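Local coordinates for protein 2-methyl-3-hydroxypyridine-5-carboxylic acid oxygenase (Mesorhizobium loti, PDB 3ALJ) that probably uses a bound FAD to oxygenate 2-methyl-3-hydroxypyridine-5-carboxylic acid and open its pyridine ring, at residues A[333-336]-A[337-340]; A[62-66]-A[67-71]. All blocks are in the same frame, centred on the assembly; numbering follows the deposited sequence.

Interaction 1: A[333-336]-A[337-340]; sequences RPIT and DRCQ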
loop_
_atom_site.group_PDB
_atom_site.type_symbol
_atom_site.label_atom_id
_atom_site.label_comp_id
_atom_site.label_asym_id
_atom_site.label_seq_id
_atom_site.Cartn_x
_atom_site.Cartn_y
_atom_site.Cartn_z
ATOM N N ARG A 333 5.583 -6.142 15.024
ATOM C CA ARG A 333 6.229 -4.903 14.630
ATOM C C ARG A 333 7.616 -5.081 14.068
ATOM O O ARG A 333 7.975 -4.373 13.144
ATOM C CB ARG A 333 6.116 -3.815 15.692
ATOM C CG ARG A 333 6.993 -2.661 15.445
ATOM C CD ARG A 333 6.930 -1.611 16.541
ATOM N NE ARG A 333 7.611 -0.552 16.043
ATOM C CZ ARG A 333 7.544 0.655 16.471
ATOM N NH1 ARG A 333 6.794 0.915 17.553
ATOM N NH2 ARG A 333 8.275 1.561 15.872
ATOM N N PRO A 334 8.434 -6.019 14.587
ATOM C CA PRO A 334 9.781 -6.072 14.047
ATOM C C PRO A 334 9.892 -6.311 12.530
ATOM O O PRO A 334 10.785 -5.752 11.870
ATOM C CB PRO A 334 10.475 -7.199 14.851
ATOM C CG PRO A 334 9.750 -7.129 16.206
ATOM C CD PRO A 334 8.287 -6.907 15.791
ATOM N N ILE A 335 8.992 -7.109 11.977
ATOM C CA ILE A 335 9.000 -7.320 10.515
ATOM C C ILE A 335 8.810 -5.948 9.791
ATOM O O ILE A 335 9.454 -5.628 8.787
ATOM C CB ILE A 335 7.870 -8.294 10.112
ATOM C CG1 ILE A 335 7.969 -9.598 11.024
ATOM C CG2 ILE A 335 7.935 -8.502 8.615
ATOM C CD1 ILE A 335 6.803 -10.529 10.713
ATOM N N THR A 336 7.886 -5.153 10.290
ATOM C CA THR A 336 7.578 -3.824 9.679
ATOM C C THR A 336 8.704 -2.847 9.928
ATOM O O THR A 336 9.065 -2.118 8.989
ATOM C CB THR A 336 6.295 -3.275 10.311
ATOM O OG1 THR A 336 5.159 -3.993 9.768
ATOM C CG2 THR A 336 6.121 -1.782 9.864
ATOM N N ASP A 337 9.346 -2.827 11.143
ATOM C CA ASP A 337 10.391 -1.903 11.362
ATOM C C ASP A 337 11.569 -2.198 10.427
ATOM O O ASP A 337 12.183 -1.308 9.866
ATOM C CB ASP A 337 10.906 -2.077 12.809
ATOM C CG ASP A 337 10.086 -1.390 13.815
ATOM O OD1 ASP A 337 9.216 -0.579 13.521
ATOM O OD2 ASP A 337 10.314 -1.732 15.011
ATOM N N ARG A 338 11.852 -3.496 10.231
ATOM C CA ARG A 338 12.972 -3.894 9.331
ATOM C C ARG A 338 12.683 -3.550 7.898
ATOM O O ARG A 338 13.509 -3.040 7.171
ATOM C CB ARG A 338 13.255 -5.436 9.386
ATOM C CG ARG A 338 14.037 -5.757 10.672
ATOM C CD ARG A 338 14.570 -7.257 10.716
ATOM N NE ARG A 338 13.483 -8.232 10.595
ATOM C CZ ARG A 338 12.802 -8.788 11.619
ATOM N NH1 ARG A 338 13.149 -8.430 12.880
ATOM N NH2 ARG A 338 11.838 -9.658 11.402
ATOM N N CYS A 339 11.415 -3.809 7.498
ATOM C CA CYS A 339 11.042 -3.507 6.106
ATOM C C CYS A 339 11.035 -1.967 5.777
ATOM O O CYS A 339 11.549 -1.537 4.782
ATOM C CB CYS A 339 9.673 -4.157 5.816
ATOM S SG CYS A 339 9.086 -3.888 4.126
ATOM N N GLN A 340 10.547 -1.209 6.769
ATOM C CA GLN A 340 10.586 0.255 6.629
ATOM C C GLN A 340 12.028 0.774 6.493
ATOM O O GLN A 340 12.335 1.599 5.664
ATOM C CB GLN A 340 9.825 0.868 7.825
ATOM C CG GLN A 340 9.952 2.344 7.860
ATOM C CD GLN A 340 9.261 2.908 9.097
ATOM O OE1 GLN A 340 9.602 2.541 10.219
ATOM N NE2 GLN A 340 8.227 3.764 8.900
#
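Arg333 and Asp337, one turn apart on the helix 321-349, show how an i to i+4 salt bridge can be laid along a helical surface. The arginine runs out with CG anti to its backbone N (chi1 168°) and stays extended as far as NE, which brings that nitrogen up to the carboxylate. Arg333 NE donates to Asp337 OD1 over 3.0 Å, a fairly straight bond that lies almost in the guanidinium plane and meets OD1 on its syn side. Weak bonds run from Arg333 NE to Asp337 OD2 and from Arg333 NH2 to Asp337 OD1, the latter at 3.3 Å, and the two flat groups are turned 65° against each other. NH1 makes a salt bridge to Glu329, and NH2 also bonds to the carbonyl of Leu275.

The tight side is the buried one. Thr336 and Cys339 both pack on Cys303 of the helix 300-314, and Thr336 OG1 is hydrogen-bonded to Asn307. Behind them the main chain keeps its helical bonds, with Gln340 N 2.8 Å from Thr336 O. The looser side is the exposed one, where Arg338, bent at chi3 (-58°), folds back over the preceding turn, so that Pro334 O sits 3.6 Å above the centre of its guanidinium face. Arg338 NH1 comes within 3.5 Å of Pro334 CB, while NE turns to a salt bridge with Glu364.

Arg333 carries a positive charge between Glu329 and Asp337 and probably offsets both acidic charges along the helix.

Interaction 2: A[62-66]-A[67-71]; sequences VLEGL and GALDD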
loop_
_atom_site.group_PDB
_atom_site.type_symbol
_atom_site.label_atom_id
_atom_site.label_comp_id
_atom_site.label_asym_id
_atom_site.label_seq_id
_atom_site.Cartn_x
_atom_site.Cartn_y
_atom_site.Cartn_z
ATOM N N VAL A 62 -3.033 -12.425 3.166
ATOM C CA VAL A 62 -4.071 -11.715 3.895
ATOM C C VAL A 62 -5.373 -11.784 3.131
ATOM O O VAL A 62 -6.439 -12.070 3.723
ATOM C CB VAL A 62 -3.678 -10.246 4.132
ATOM C CG1 VAL A 62 -4.869 -9.469 4.770
ATOM C CG2 VAL A 62 -2.470 -10.132 5.069
ATOM N N LEU A 63 -5.353 -11.496 1.813
ATOM C CA LEU A 63 -6.608 -11.533 1.063
ATOM C C LEU A 63 -7.293 -12.884 1.132
ATOM O O LEU A 63 -8.523 -13.001 1.227
ATOM C CB LEU A 63 -6.383 -11.154 -0.449
ATOM C CG LEU A 63 -6.044 -9.661 -0.614
ATOM C CD1 LEU A 63 -5.493 -9.467 -1.999
ATOM C CD2 LEU A 63 -7.329 -8.821 -0.464
ATOM N N GLU A 64 -6.484 -13.962 1.060
ATOM C CA GLU A 64 -7.060 -15.317 1.283
ATOM C C GLU A 64 -7.734 -15.437 2.609
ATOM O O GLU A 64 -8.825 -16.004 2.703
ATOM C CB GLU A 64 -5.865 -16.300 1.135
ATOM C CG GLU A 64 -6.349 -17.750 1.161
ATOM C CD GLU A 64 -5.158 -18.807 0.984
ATOM O OE1 GLU A 64 -5.465 -19.945 1.399
ATOM O OE2 GLU A 64 -4.085 -18.417 0.491
ATOM N N GLY A 65 -7.036 -15.001 3.672
ATOM C CA GLY A 65 -7.596 -15.019 5.064
ATOM C C GLY A 65 -8.855 -14.142 5.146
ATOM O O GLY A 65 -9.669 -14.412 6.024
ATOM N N LEU A 66 -9.019 -13.155 4.281
ATOM C CA LEU A 66 -10.209 -12.293 4.341
ATOM C C LEU A 66 -11.276 -12.804 3.403
ATOM O O LEU A 66 -12.323 -12.181 3.330
ATOM C CB LEU A 66 -9.808 -10.888 3.841
ATOM C CG LEU A 66 -8.746 -10.140 4.620
ATOM C CD1 LEU A 66 -8.692 -8.745 3.866
ATOM C CD2 LEU A 66 -9.230 -9.934 6.096
ATOM N N GLY A 67 -11.074 -13.896 2.622
ATOM C CA GLY A 67 -12.138 -14.268 1.638
ATOM C C GLY A 67 -12.286 -13.351 0.483
ATOM O O GLY A 67 -13.360 -13.231 -0.141
ATOM N N ALA A 68 -11.174 -12.677 0.108
ATOM C CA ALA A 68 -11.198 -11.695 -0.984
ATOM C C ALA A 68 -10.099 -11.955 -2.057
ATOM O O ALA A 68 -9.959 -11.144 -2.991
ATOM C CB ALA A 68 -11.073 -10.341 -0.458
ATOM N N LEU A 69 -9.465 -13.070 -2.003
ATOM C CA LEU A 69 -8.354 -13.338 -2.917
ATOM C C LEU A 69 -8.901 -13.519 -4.347
ATOM O O LEU A 69 -8.304 -12.975 -5.264
ATOM C CB LEU A 69 -7.579 -14.582 -2.487
ATOM C CG LEU A 69 -6.450 -14.987 -3.467
ATOM C CD1 LEU A 69 -5.383 -13.869 -3.463
ATOM C CD2 LEU A 69 -5.847 -16.357 -3.010
ATOM N N ASP A 70 -9.930 -14.377 -4.479
ATOM C CA ASP A 70 -10.493 -14.544 -5.836
ATOM C C ASP A 70 -10.864 -13.325 -6.592
ATOM O O ASP A 70 -10.548 -13.212 -7.777
ATOM C CB ASP A 70 -11.896 -15.250 -5.678
ATOM C CG ASP A 70 -11.807 -16.619 -4.964
ATOM O OD1 ASP A 70 -10.721 -17.281 -5.002
ATOM O OD2 ASP A 70 -12.860 -17.038 -4.366
ATOM N N ASP A 71 -11.553 -12.433 -5.935
ATOM C CA ASP A 71 -12.010 -11.278 -6.597
ATOM C C ASP A 71 -10.772 -10.398 -6.963
ATOM O O ASP A 71 -10.873 -9.614 -7.921
ATOM C CB ASP A 71 -12.951 -10.429 -5.663
ATOM C CG ASP A 71 -14.415 -10.805 -5.763
ATOM O OD1 ASP A 71 -14.775 -11.731 -6.497
ATOM O OD2 ASP A 71 -15.198 -10.123 -4.980
#
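The helix 57-65 ends in a Schellman motif: Ala68 N reaches back to Leu63 O over 2.9 Å, nearly straight at 169°, and Gly67 N donates to Glu64 O at 3.1 Å. In the second bond the amide approaches from above the carbonyl plane of Glu64, not on a lone pair. Gly67 makes the reversal with positive phi (70°), a conformation that glycine adopts readily. Ala68 then stands at the N-cap position of the helix 69-73, so one short turn finishes the first helix and starts the second.

Apolar touches cross this turn. Leu63 lies with CG beside its backbone N (chi1 -70°), and with the second torsion near trans this helps bring Leu63 CD2 to 4.0 Å from Ala68 CB. Leu63 CB, meanwhile, lies 4.2 Å from Leu69 CB. Leu69 takes a different first torsion, with CG anti to the backbone N. Leu69 CB rests against the main chain of Glu64, 3.8 Å from Glu64 N, and Leu69 CD2 is 4.1 Å from Glu64 CB. The acid end of Glu64 leads off to a salt bridge with Arg61 and to a glycerol molecule.

Around the turn, Leu63 packs on Leu109 and Leu113 of the helix 106-119 and on Met305 of the helix 300-314. Leu66 reaches Ile28 and Ala29 of the helix 21-32, which follows the strand 13-17 of the six-stranded mixed sheet, and its carbonyl accepts a bond from Arg116.

Followed from the N terminus, the chain meets interaction 2 first, after the strand 52-56 has led into the helix 57-65, and interaction 1 more than 260 residues later on the long helix 321-349. Both are local, each closing no more than a turn, and they stand in series without nesting or crossing. Their centres are 23 Å apart and their nearest atoms about 11 Å, so they do not touch. The helix 300-314 links them indirectly: residues of 62-66 pack on Met305 and Phe309, while 333-340 meets it at Cys303 and Asn307. One contact joins two successive helices; the other lies within a single helix beside the strand 267-275.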